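Local coordinates for protein 4-dehydrase (PDB 2PO3) that probably acts as a pyridoxal-phosphate-dependent sugar aminotransferase in desosamine biosynthesis, and is captured here with its TDP-sugar product as an external aldimine, at residues A84-L89 against A215-R220; E59-L64 against R68-T73; E317-E322 against A376-L381. One frame throughout, in Å; residues are numbered along the deposited sequence.

Contact 1: A84-L89 against A215-R220; sequences AHAAGL and ADLAAR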
ATOM      1  N   ALA A  84       7.613  -4.052 -12.314  1.00 20.11           N
ATOM      2  CA  ALA A  84       7.147  -4.928 -13.354  1.00 17.01           C
ATOM      3  C   ALA A  84       6.326  -4.153 -14.348  1.00 25.16           C
ATOM      4  O   ALA A  84       6.710  -4.122 -15.516  1.00 30.05           O
ATOM      5  CB  ALA A  84       6.345  -6.111 -12.837  1.00 17.52           C
ATOM      6  N   HIS A  85       5.218  -3.536 -13.895  1.00 27.40           N
ATOM      7  CA  HIS A  85       4.337  -2.765 -14.776  1.00 23.29           C
ATOM      8  C   HIS A  85       5.052  -1.683 -15.536  1.00 28.83           C
ATOM      9  O   HIS A  85       4.838  -1.570 -16.733  1.00 33.51           O
ATOM     10  CB  HIS A  85       3.059  -2.200 -14.136  1.00 19.46           C
ATOM     11  CG  HIS A  85       1.940  -3.193 -14.025  1.00 19.18           C
ATOM     12  ND1 HIS A  85       1.653  -4.114 -15.024  1.00 21.47           N
ATOM     13  CD2 HIS A  85       1.037  -3.376 -13.006  1.00 17.90           C
ATOM     14  CE1 HIS A  85       0.590  -4.804 -14.588  1.00 20.18           C
ATOM     15  NE2 HIS A  85       0.188  -4.392 -13.369  1.00 16.62           N
ATOM     16  N   ALA A  86       5.879  -0.896 -14.842  1.00 22.31           N
ATOM     17  CA  ALA A  86       6.642   0.189 -15.473  1.00 21.19           C
ATOM     18  C   ALA A  86       7.533  -0.300 -16.623  1.00 31.92           C
ATOM     19  O   ALA A  86       7.719   0.378 -17.630  1.00 34.33           O
ATOM     20  CB  ALA A  86       7.502   0.940 -14.443  1.00 19.11           C
ATOM     21  N   ALA A  87       8.091  -1.499 -16.446  1.00 32.57           N
ATOM     22  CA  ALA A  87       8.983  -2.118 -17.408  1.00 29.57           C
ATOM     23  C   ALA A  87       8.303  -2.904 -18.515  1.00 30.64           C
ATOM     24  O   ALA A  87       8.964  -3.377 -19.444  1.00 37.86           O
ATOM     25  CB  ALA A  87       9.994  -2.983 -16.681  1.00 24.87           C
ATOM     26  N   GLY A  88       6.990  -3.054 -18.413  1.00 20.56           N
ATOM     27  CA  GLY A  88       6.215  -3.800 -19.417  1.00 19.39           C
ATOM     28  C   GLY A  88       6.476  -5.305 -19.452  1.00 26.63           C
ATOM     29  O   GLY A  88       6.348  -5.921 -20.513  1.00 26.09           O
ATOM     30  N   LEU A  89       6.833  -5.871 -18.292  1.00 23.15           N
ATOM     31  CA  LEU A  89       7.134  -7.274 -18.181  1.00 21.96           C
ATOM     32  C   LEU A  89       5.931  -8.064 -18.546  1.00 27.76           C
ATOM     33  O   LEU A  89       4.845  -7.652 -18.241  1.00 26.30           O
ATOM     34  CB  LEU A  89       7.520  -7.693 -16.748  1.00 18.64           C
ATOM     35  CG  LEU A  89       8.775  -6.983 -16.284  1.00 26.44           C
ATOM     36  CD1 LEU A  89       9.256  -7.555 -14.946  1.00 20.71           C
ATOM     37  CD2 LEU A  89       9.855  -7.105 -17.352  1.00 28.14           C
ATOM     38  N   ALA A 215      16.482   6.942 -15.338  1.00 31.71           N
ATOM     39  CA  ALA A 215      15.534   8.030 -15.124  1.00 31.72           C
ATOM     40  C   ALA A 215      14.183   7.853 -15.783  1.00 37.52           C
ATOM     41  O   ALA A 215      13.144   8.256 -15.273  1.00 38.39           O
ATOM     42  CB  ALA A 215      16.153   9.332 -15.584  1.00 30.49           C
ATOM     43  N   ASP A 216      14.192   7.266 -16.956  1.00 26.73           N
ATOM     44  CA  ASP A 216      12.943   7.120 -17.598  1.00 26.25           C
ATOM     45  C   ASP A 216      12.126   6.151 -16.830  1.00 27.13           C
ATOM     46  O   ASP A 216      10.979   6.426 -16.547  1.00 34.02           O
ATOM     47  CB  ASP A 216      13.086   6.743 -19.078  1.00 34.03           C
ATOM     48  CG  ASP A 216      13.592   7.903 -19.891  1.00 63.21           C
ATOM     49  OD1 ASP A 216      13.422   9.062 -19.564  1.00 59.80           O
ATOM     50  OD2 ASP A 216      14.250   7.546 -20.967  1.00100.00           O
ATOM     51  N   LEU A 217      12.755   5.036 -16.509  1.00 27.17           N
ATOM     52  CA  LEU A 217      12.102   3.983 -15.757  1.00 29.19           C
ATOM     53  C   LEU A 217      11.561   4.528 -14.461  1.00 22.69           C
ATOM     54  O   LEU A 217      10.438   4.217 -14.053  1.00 27.36           O
ATOM     55  CB  LEU A 217      13.108   2.867 -15.451  1.00 28.62           C
ATOM     56  CG  LEU A 217      12.469   1.754 -14.657  1.00 30.59           C
ATOM     57  CD1 LEU A 217      11.374   1.052 -15.474  1.00 27.33           C
ATOM     58  CD2 LEU A 217      13.563   0.785 -14.238  1.00 28.81           C
ATOM     59  N   ALA A 218      12.396   5.348 -13.835  1.00 20.85           N
ATOM     60  CA  ALA A 218      12.048   5.989 -12.578  1.00 25.35           C
ATOM     61  C   ALA A 218      10.792   6.885 -12.687  1.00 32.26           C
ATOM     62  O   ALA A 218       9.943   6.930 -11.787  1.00 24.95           O
ATOM     63  CB  ALA A 218      13.247   6.737 -12.003  1.00 23.57           C
ATOM     64  N   ALA A 219      10.666   7.597 -13.803  1.00 23.33           N
ATOM     65  CA  ALA A 219       9.549   8.483 -14.016  1.00 18.65           C
ATOM     66  C   ALA A 219       8.284   7.697 -14.167  1.00 26.54           C
ATOM     67  O   ALA A 219       7.241   8.120 -13.664  1.00 27.92           O
ATOM     68  CB  ALA A 219       9.752   9.219 -15.307  1.00 21.50           C
ATOM     69  N   ARG A 220       8.372   6.568 -14.886  1.00 23.30           N
ATOM     70  CA  ARG A 220       7.192   5.716 -15.093  1.00 27.50           C
ATOM     71  C   ARG A 220       6.660   5.146 -13.775  1.00 23.87           C
ATOM     72  O   ARG A 220       5.452   5.105 -13.534  1.00 26.08           O
ATOM     73  CB  ARG A 220       7.428   4.550 -16.049  1.00 18.66           C
ATOM     74  CG  ARG A 220       7.711   4.989 -17.468  1.00 20.88           C
ATOM     75  CD  ARG A 220       7.872   3.782 -18.366  1.00 33.58           C
ATOM     76  NE  ARG A 220       6.625   3.042 -18.553  1.00 34.10           N
ATOM     77  CZ  ARG A 220       5.661   3.483 -19.351  1.00 68.70           C
ATOM     78  NH1 ARG A 220       5.781   4.651 -20.018  1.00 25.31           N
ATOM     79  NH2 ARG A 220       4.558   2.735 -19.479  1.00 73.96           N
TER
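The A86 methyl is the tightly packed part of this contact, held between L217 and R220 where the backbones come closest: A86 CB lies 4.0 Å from both L217 CD1 and R220 CB. I221 and L224, further along helix 215-225, also touch it. R220 then does a second job: its CG lies beside the backbone N, anti to the carbonyl carbon, and the chain bends at chi3 (68°), which turns NE to the O of A86. The resulting 3.0 Å hydrogen bond from NE uses a lone pair of A86 O in the carbonyl plane, though A86 O sits somewhat out of the guanidinium plane and the bond is clearly bent at hydrogen (136°). A methionine in place of R220 would lack this N-H and would probably leave the carbonyl of A86, in the last turn of its helix, without its partner across the contact. The looser side belongs to A87, whose CB stands 4.4 Å from L217 CD1, and to the outer end of the R220 chain, both residues being partly exposed. Just beyond, G88 ends helix 76-87 in a Schellman motif. H85 turns away to the second subunit, where its ring meets W109 edge-to-face. Helices 76-87 and 215-225 pack together beside the central sheet, consistent with the large domain of a fold type I aminotransferase.

Contact 2: E59-L64 against R68-T73; sequences ERVAGL and RHAVAT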
ATOM      1  N   GLU A  59      15.970  10.474  -1.197  1.00 37.54           N
ATOM      2  CA  GLU A  59      17.328  10.929  -1.432  1.00 40.00           C
ATOM      3  C   GLU A  59      18.377  10.086  -0.714  1.00 31.49           C
ATOM      4  O   GLU A  59      19.347   9.596  -1.313  1.00 24.92           O
ATOM      5  CB  GLU A  59      17.439  12.422  -1.086  1.00 44.44           C
ATOM      6  CG  GLU A  59      18.810  12.999  -1.477  1.00 86.64           C
ATOM      7  CD  GLU A  59      19.029  14.329  -0.835  1.00100.00           C
ATOM      8  OE1 GLU A  59      19.077  15.364  -1.484  1.00100.00           O
ATOM      9  OE2 GLU A  59      19.085  14.264   0.483  1.00100.00           O
ATOM     10  N   ARG A  60      18.155   9.947   0.594  1.00 22.88           N
ATOM     11  CA  ARG A  60      19.034   9.161   1.393  1.00 23.37           C
ATOM     12  C   ARG A  60      18.994   7.739   0.853  1.00 28.89           C
ATOM     13  O   ARG A  60      20.022   7.115   0.573  1.00 36.31           O
ATOM     14  CB  ARG A  60      18.662   9.262   2.865  1.00 22.55           C
ATOM     15  CG  ARG A  60      18.571  10.703   3.341  1.00 21.09           C
ATOM     16  CD  ARG A  60      18.262  10.755   4.824  1.00 45.04           C
ATOM     17  NE  ARG A  60      19.228  10.011   5.641  1.00 32.84           N
ATOM     18  CZ  ARG A  60      19.102   9.881   6.972  1.00 66.88           C
ATOM     19  NH1 ARG A  60      18.114  10.484   7.642  1.00 43.10           N
ATOM     20  NH2 ARG A  60      20.020   9.203   7.658  1.00 42.03           N
ATOM     21  N   VAL A  61      17.791   7.225   0.663  1.00 27.27           N
ATOM     22  CA  VAL A  61      17.679   5.872   0.138  1.00 25.16           C
ATOM     23  C   VAL A  61      18.490   5.638  -1.117  1.00 18.11           C
ATOM     24  O   VAL A  61      19.238   4.663  -1.185  1.00 22.80           O
ATOM     25  CB  VAL A  61      16.233   5.379   0.003  1.00 24.18           C
ATOM     26  CG1 VAL A  61      16.229   4.068  -0.783  1.00 18.47           C
ATOM     27  CG2 VAL A  61      15.588   5.232   1.395  1.00 13.35           C
ATOM     28  N   ALA A  62      18.355   6.536  -2.109  1.00 20.26           N
ATOM     29  CA  ALA A  62      19.102   6.380  -3.352  1.00 26.29           C
ATOM     30  C   ALA A  62      20.620   6.455  -3.147  1.00 32.92           C
ATOM     31  O   ALA A  62      21.408   5.741  -3.771  1.00 27.74           O
ATOM     32  CB  ALA A  62      18.603   7.270  -4.492  1.00 27.72           C
ATOM     33  N   GLY A  63      21.026   7.332  -2.244  1.00 23.83           N
ATOM     34  CA  GLY A  63      22.439   7.455  -2.001  1.00 27.52           C
ATOM     35  C   GLY A  63      23.003   6.131  -1.559  1.00 34.73           C
ATOM     36  O   GLY A  63      24.027   5.687  -2.081  1.00 33.37           O
ATOM     37  N   LEU A  64      22.287   5.539  -0.601  1.00 27.55           N
ATOM     38  CA  LEU A  64      22.636   4.259  -0.005  1.00 30.15           C
ATOM     39  C   LEU A  64      22.761   3.104  -1.002  1.00 32.17           C
ATOM     40  O   LEU A  64      23.551   2.181  -0.767  1.00 27.20           O
ATOM     41  CB  LEU A  64      21.620   3.898   1.094  1.00 29.77           C
ATOM     42  CG  LEU A  64      21.884   4.575   2.428  1.00 29.29           C
ATOM     43  CD1 LEU A  64      20.770   4.193   3.392  1.00 33.33           C
ATOM     44  CD2 LEU A  64      23.205   4.107   3.022  1.00 26.01           C
ATOM     45  N   ARG A  68      20.982   6.960  -8.781  1.00 27.60           N
ATOM     46  CA  ARG A  68      20.461   8.323  -8.829  1.00 28.32           C
ATOM     47  C   ARG A  68      19.033   8.479  -8.424  1.00 33.65           C
ATOM     48  O   ARG A  68      18.668   9.534  -7.903  1.00 31.25           O
ATOM     49  CB  ARG A  68      20.572   8.927 -10.209  1.00 27.86           C
ATOM     50  CG  ARG A  68      22.014   8.986 -10.666  1.00 47.45           C
ATOM     51  CD  ARG A  68      22.192   9.207 -12.168  1.00 68.22           C
ATOM     52  NE  ARG A  68      23.453   8.620 -12.614  1.00 89.40           N
ATOM     53  CZ  ARG A  68      23.552   7.722 -13.579  1.00 71.37           C
ATOM     54  NH1 ARG A  68      22.476   7.299 -14.236  1.00 58.36           N
ATOM     55  NH2 ARG A  68      24.753   7.241 -13.894  1.00 74.93           N
ATOM     56  N   HIS A  69      18.224   7.449  -8.676  1.00 31.22           N
ATOM     57  CA  HIS A  69      16.826   7.586  -8.342  1.00 28.66           C
ATOM     58  C   HIS A  69      16.210   6.551  -7.416  1.00 27.96           C
ATOM     59  O   HIS A  69      16.596   5.395  -7.395  1.00 26.26           O
ATOM     60  CB  HIS A  69      16.009   7.646  -9.658  1.00 30.18           C
ATOM     61  CG  HIS A  69      16.762   8.214 -10.834  1.00 35.75           C
ATOM     62  ND1 HIS A  69      16.594   9.529 -11.247  1.00 33.26           N
ATOM     63  CD2 HIS A  69      17.676   7.632 -11.679  1.00 39.02           C
ATOM     64  CE1 HIS A  69      17.391   9.715 -12.306  1.00 29.03           C
ATOM     65  NE2 HIS A  69      18.061   8.600 -12.586  1.00 32.99           N
ATOM     66  N   ALA A  70      15.188   7.017  -6.680  1.00 30.37           N
ATOM     67  CA  ALA A  70      14.380   6.236  -5.752  1.00 26.78           C
ATOM     68  C   ALA A  70      12.981   6.788  -5.622  1.00 28.36           C
ATOM     69  O   ALA A  70      12.785   7.988  -5.472  1.00 27.16           O
ATOM     70  CB  ALA A  70      14.949   6.215  -4.353  1.00 28.97           C
ATOM     71  N   VAL A  71      12.005   5.897  -5.665  1.00 23.68           N
ATOM     72  CA  VAL A  71      10.606   6.251  -5.503  1.00 20.68           C
ATOM     73  C   VAL A  71      10.169   5.498  -4.241  1.00 26.10           C
ATOM     74  O   VAL A  71      10.246   4.272  -4.243  1.00 17.16           O
ATOM     75  CB  VAL A  71       9.784   5.783  -6.710  1.00 22.84           C
ATOM     76  CG1 VAL A  71       8.313   6.071  -6.541  1.00 15.77           C
ATOM     77  CG2 VAL A  71      10.303   6.377  -8.021  1.00 22.18           C
ATOM     78  N   ALA A  72       9.758   6.215  -3.179  1.00 21.13           N
ATOM     79  CA  ALA A  72       9.304   5.690  -1.899  1.00 18.34           C
ATOM     80  C   ALA A  72       7.906   5.063  -2.056  1.00 24.21           C
ATOM     81  O   ALA A  72       7.050   5.618  -2.746  1.00 23.66           O
ATOM     82  CB  ALA A  72       9.363   6.795  -0.834  1.00 18.98           C
ATOM     83  N   THR A  73       7.660   3.885  -1.456  1.00 19.46           N
ATOM     84  CA  THR A  73       6.366   3.239  -1.623  1.00 16.70           C
ATOM     85  C   THR A  73       5.743   2.834  -0.298  1.00 20.94           C
ATOM     86  O   THR A  73       6.382   2.874   0.752  1.00 17.23           O
ATOM     87  CB  THR A  73       6.517   1.987  -2.570  1.00 16.06           C
ATOM     88  OG1 THR A  73       7.369   1.011  -2.007  1.00 20.23           O
ATOM     89  CG2 THR A  73       7.019   2.297  -3.990  1.00 13.68           C
TER
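A62 and A70 meet methyl to methyl, CB to CB at 3.8 Å, and the rest of the contact is arranged round that pair. Both CB atoms are directed into the space between helix and strand: the A62 methyl also rests 3.8 Å from the C of H69, while the A70 methyl lies 4.1 Å from the backbone N of A62. With only methyl groups interposed, the axes of the helix and strand segments approach to 7.1 Å. V61, one residue earlier, leans over A70 from one flank. Its CG1 is anti to the backbone N (chi1 170°), which carries that branch down to A70 CB at 4.4 Å; the valine also packs on A209 and V211 of the neighbouring strand 208-212.

The unit is a helix followed through a short connection by a strand that doubles back under it, the segments running at 133° to each other. Strand 69-73 is an outermost strand of the chain's seven-stranded mixed sheet, whose neighbour 208-212 runs antiparallel to it, as in fold type I pyridoxal-phosphate enzymes. The side chain of V61 is about 11 Å from that of K200, the predicted cofactor lysine.

Before A70 the orientations reverse. The CB of H69 points away from helix 52-65, and its ring has R68 CB over one face, 3.4 Å above the plane and displaced toward the rim. The ring packs on A215 and the H69 CB on A218 of helix 215-225, so the strand has a helix on each of its two faces. The CB of R68 also points away, and the residue meets A62 through its backbone, O to A62 CB at 4.1 Å. Further along the strand, E58 OE2, on helix 52-65, accepts a hydrogen bond from A72 N.

Contact 3: E317-E322 against A376-L381; sequences EVLKAE and ADLLRL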
ATOM      1  N   GLU A 317      10.450 -25.182  18.020  1.00 22.54           N
ATOM      2  CA  GLU A 317       9.423 -25.380  19.033  1.00 31.15           C
ATOM      3  C   GLU A 317       9.968 -25.311  20.450  1.00 31.62           C
ATOM      4  O   GLU A 317       9.363 -24.711  21.342  1.00 34.96           O
ATOM      5  CB  GLU A 317       8.759 -26.755  18.869  1.00 31.74           C
ATOM      6  CG  GLU A 317       7.813 -26.852  17.660  1.00 32.93           C
ATOM      7  CD  GLU A 317       6.851 -28.005  17.813  1.00100.00           C
ATOM      8  OE1 GLU A 317       6.918 -29.032  17.151  1.00100.00           O
ATOM      9  OE2 GLU A 317       5.973 -27.809  18.770  1.00100.00           O
ATOM     10  N   VAL A 318      11.118 -25.948  20.653  1.00 26.10           N
ATOM     11  CA  VAL A 318      11.737 -25.978  21.962  1.00 29.03           C
ATOM     12  C   VAL A 318      12.060 -24.574  22.436  1.00 31.20           C
ATOM     13  O   VAL A 318      11.855 -24.230  23.600  1.00 28.33           O
ATOM     14  CB  VAL A 318      12.991 -26.852  21.974  1.00 33.03           C
ATOM     15  CG1 VAL A 318      13.666 -26.811  23.337  1.00 19.23           C
ATOM     16  CG2 VAL A 318      12.655 -28.298  21.612  1.00 34.88           C
ATOM     17  N   LEU A 319      12.574 -23.759  21.512  1.00 25.79           N
ATOM     18  CA  LEU A 319      12.911 -22.400  21.907  1.00 25.48           C
ATOM     19  C   LEU A 319      11.641 -21.566  22.098  1.00 26.47           C
ATOM     20  O   LEU A 319      11.503 -20.762  23.015  1.00 25.33           O
ATOM     21  CB  LEU A 319      13.858 -21.715  20.912  1.00 27.15           C
ATOM     22  CG  LEU A 319      15.309 -22.218  20.886  1.00 38.61           C
ATOM     23  CD1 LEU A 319      15.407 -23.747  20.879  1.00 33.17           C
ATOM     24  CD2 LEU A 319      16.004 -21.652  19.642  1.00 31.33           C
ATOM     25  N   LYS A 320      10.690 -21.755  21.212  1.00 24.03           N
ATOM     26  CA  LYS A 320       9.490 -21.001  21.376  1.00 22.19           C
ATOM     27  C   LYS A 320       8.923 -21.249  22.761  1.00 30.37           C
ATOM     28  O   LYS A 320       8.394 -20.359  23.422  1.00 27.50           O
ATOM     29  CB  LYS A 320       8.466 -21.383  20.338  1.00 22.67           C
ATOM     30  CG  LYS A 320       7.218 -20.534  20.487  1.00 39.18           C
ATOM     31  CD  LYS A 320       6.503 -20.315  19.163  1.00 58.03           C
ATOM     32  CE  LYS A 320       6.343 -18.848  18.778  1.00100.00           C
ATOM     33  NZ  LYS A 320       7.442 -18.277  17.956  1.00 79.85           N
ATOM     34  N   ALA A 321       9.024 -22.480  23.227  1.00 31.29           N
ATOM     35  CA  ALA A 321       8.489 -22.731  24.551  1.00 28.64           C
ATOM     36  C   ALA A 321       9.227 -21.970  25.645  1.00 31.31           C
ATOM     37  O   ALA A 321       8.701 -21.629  26.709  1.00 37.34           O
ATOM     38  CB  ALA A 321       8.359 -24.204  24.893  1.00 30.37           C
ATOM     39  N   GLU A 322      10.471 -21.687  25.375  1.00 34.92           N
ATOM     40  CA  GLU A 322      11.273 -20.969  26.343  1.00 30.43           C
ATOM     41  C   GLU A 322      11.119 -19.464  26.238  1.00 30.73           C
ATOM     42  O   GLU A 322      11.812 -18.730  26.935  1.00 39.62           O
ATOM     43  CB  GLU A 322      12.760 -21.338  26.214  1.00 26.42           C
ATOM     44  CG  GLU A 322      13.074 -22.742  26.750  1.00 54.22           C
ATOM     45  CD  GLU A 322      12.545 -22.953  28.152  1.00 90.14           C
ATOM     46  OE1 GLU A 322      12.663 -22.148  29.064  1.00 37.52           O
ATOM     47  OE2 GLU A 322      11.916 -24.092  28.283  1.00 44.05           O
ATOM     48  N   ALA A 376      22.079 -19.199  22.739  1.00 22.77           N
ATOM     49  CA  ALA A 376      23.138 -20.104  22.324  1.00 23.54           C
ATOM     50  C   ALA A 376      23.129 -21.367  23.175  1.00 29.09           C
ATOM     51  O   ALA A 376      23.234 -22.452  22.651  1.00 28.14           O
ATOM     52  CB  ALA A 376      24.491 -19.435  22.474  1.00 21.32           C
ATOM     53  N   ASP A 377      22.985 -21.190  24.500  1.00 26.47           N
ATOM     54  CA  ASP A 377      22.945 -22.248  25.497  1.00 23.54           C
ATOM     55  C   ASP A 377      21.839 -23.234  25.243  1.00 29.80           C
ATOM     56  O   ASP A 377      22.015 -24.449  25.374  1.00 22.31           O
ATOM     57  CB  ASP A 377      22.776 -21.677  26.900  1.00 31.55           C
ATOM     58  CG  ASP A 377      24.078 -21.203  27.464  1.00 54.85           C
ATOM     59  OD1 ASP A 377      25.155 -21.319  26.876  1.00 50.54           O
ATOM     60  OD2 ASP A 377      23.899 -20.649  28.646  1.00 44.78           O
ATOM     61  N   LEU A 378      20.695 -22.667  24.886  1.00 28.71           N
ATOM     62  CA  LEU A 378      19.514 -23.426  24.548  1.00 27.49           C
ATOM     63  C   LEU A 378      19.792 -24.186  23.237  1.00 27.62           C
ATOM     64  O   LEU A 378      19.467 -25.360  23.067  1.00 27.76           O
ATOM     65  CB  LEU A 378      18.341 -22.450  24.372  1.00 32.52           C
ATOM     66  CG  LEU A 378      17.188 -22.630  25.357  1.00 49.61           C
ATOM     67  CD1 LEU A 378      15.978 -21.765  24.958  1.00 58.70           C
ATOM     68  CD2 LEU A 378      16.775 -24.097  25.389  1.00 44.43           C
ATOM     69  N   LEU A 379      20.434 -23.536  22.283  1.00 28.10           N
ATOM     70  CA  LEU A 379      20.735 -24.227  21.039  1.00 27.96           C
ATOM     71  C   LEU A 379      21.730 -25.359  21.264  1.00 33.63           C
ATOM     72  O   LEU A 379      21.631 -26.456  20.699  1.00 29.58           O
ATOM     73  CB  LEU A 379      21.390 -23.280  20.045  1.00 27.12           C
ATOM     74  CG  LEU A 379      20.376 -22.482  19.239  1.00 36.32           C
ATOM     75  CD1 LEU A 379      21.114 -21.664  18.188  1.00 28.22           C
ATOM     76  CD2 LEU A 379      19.444 -23.447  18.528  1.00 42.63           C
ATOM     77  N   ARG A 380      22.723 -25.067  22.093  1.00 29.45           N
ATOM     78  CA  ARG A 380      23.763 -26.016  22.417  1.00 24.67           C
ATOM     79  C   ARG A 380      23.138 -27.237  23.064  1.00 22.99           C
ATOM     80  O   ARG A 380      23.496 -28.355  22.759  1.00 25.04           O
ATOM     81  CB  ARG A 380      24.779 -25.346  23.317  1.00 31.54           C
ATOM     82  CG  ARG A 380      25.969 -26.220  23.670  1.00 30.52           C
ATOM     83  CD  ARG A 380      27.051 -25.359  24.269  1.00 30.21           C
ATOM     84  NE  ARG A 380      27.667 -24.448  23.296  1.00 41.86           N
ATOM     85  CZ  ARG A 380      28.644 -24.785  22.433  1.00 40.40           C
ATOM     86  NH1 ARG A 380      29.143 -26.021  22.368  1.00 32.32           N
ATOM     87  NH2 ARG A 380      29.144 -23.872  21.593  1.00 37.47           N
ATOM     88  N   LEU A 381      22.175 -27.030  23.948  1.00 24.29           N
ATOM     89  CA  LEU A 381      21.505 -28.150  24.590  1.00 26.94           C
ATOM     90  C   LEU A 381      20.846 -29.052  23.533  1.00 35.22           C
ATOM     91  O   LEU A 381      21.055 -30.278  23.447  1.00 28.67           O
ATOM     92  CB  LEU A 381      20.459 -27.611  25.595  1.00 25.15           C
ATOM     93  CG  LEU A 381      19.529 -28.644  26.223  1.00 23.26           C
ATOM     94  CD1 LEU A 381      20.379 -29.579  27.062  1.00 28.45           C
ATOM     95  CD2 LEU A 381      18.498 -27.992  27.148  1.00 25.16           C
TER
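L319 is the first residue of 317-322 to touch 376-381, and its two contacts differ in kind. Toward L378 the side chains slide past one another in opposite directions, bringing L319 CG to 4.2 Å from L378 CD1. Toward L379 they cross at about a right angle, and it is the branch ends that touch, L319 CD2 to L379 CD2 at 4.0 Å. L319 can reach both because its CG is anti to the carbonyl carbon (chi1 -71°), although its CB itself does not point at the partner helix.

One turn later comes E322, where the packing is closest. Its CB and CG both lie 3.5 Å from L378 CD1, so the aliphatic stem of an acid serves as an apolar surface. L378 presents that methyl from an unusual torsion, chi1 -117°, well off a staggered position. The glutamate chain bends at chi2, and its carboxylate is occupied by backbone amides: OE2 accepts from A9 N and OE1 from A16 N, which satisfies a buried acid and ties the N-terminal region to E322. E322 O accepts a hydrogen bond from R374 NH2, on the same helix as L378.

The arrangement is a leucine-rich helix-helix interface between 312-321 and the long helix 369-394, consistent with the smaller C-terminal domain of fold type I aminotransferases.

In the fold
Contacts 1 and 2 are neighbours, with centres 15 Å apart, and they share helix 215-225 indirectly: it carries one segment of contact 1 and packs by A215 and A218 on H69 of contact 2. Contact 3 stands apart on the opposite side of the chain's centre, its centre 47 Å from that of contact 1 and 40 Å from that of contact 2. Chemistry follows place. Contact 2, buried and joining helix to sheet, relies on small apolar groups at short range. Contact 3, also buried, joins two helices with larger leucines and an acid stem. Contact 1, only partly buried, adds an arginine-to-carbonyl hydrogen bond to its apolar packing.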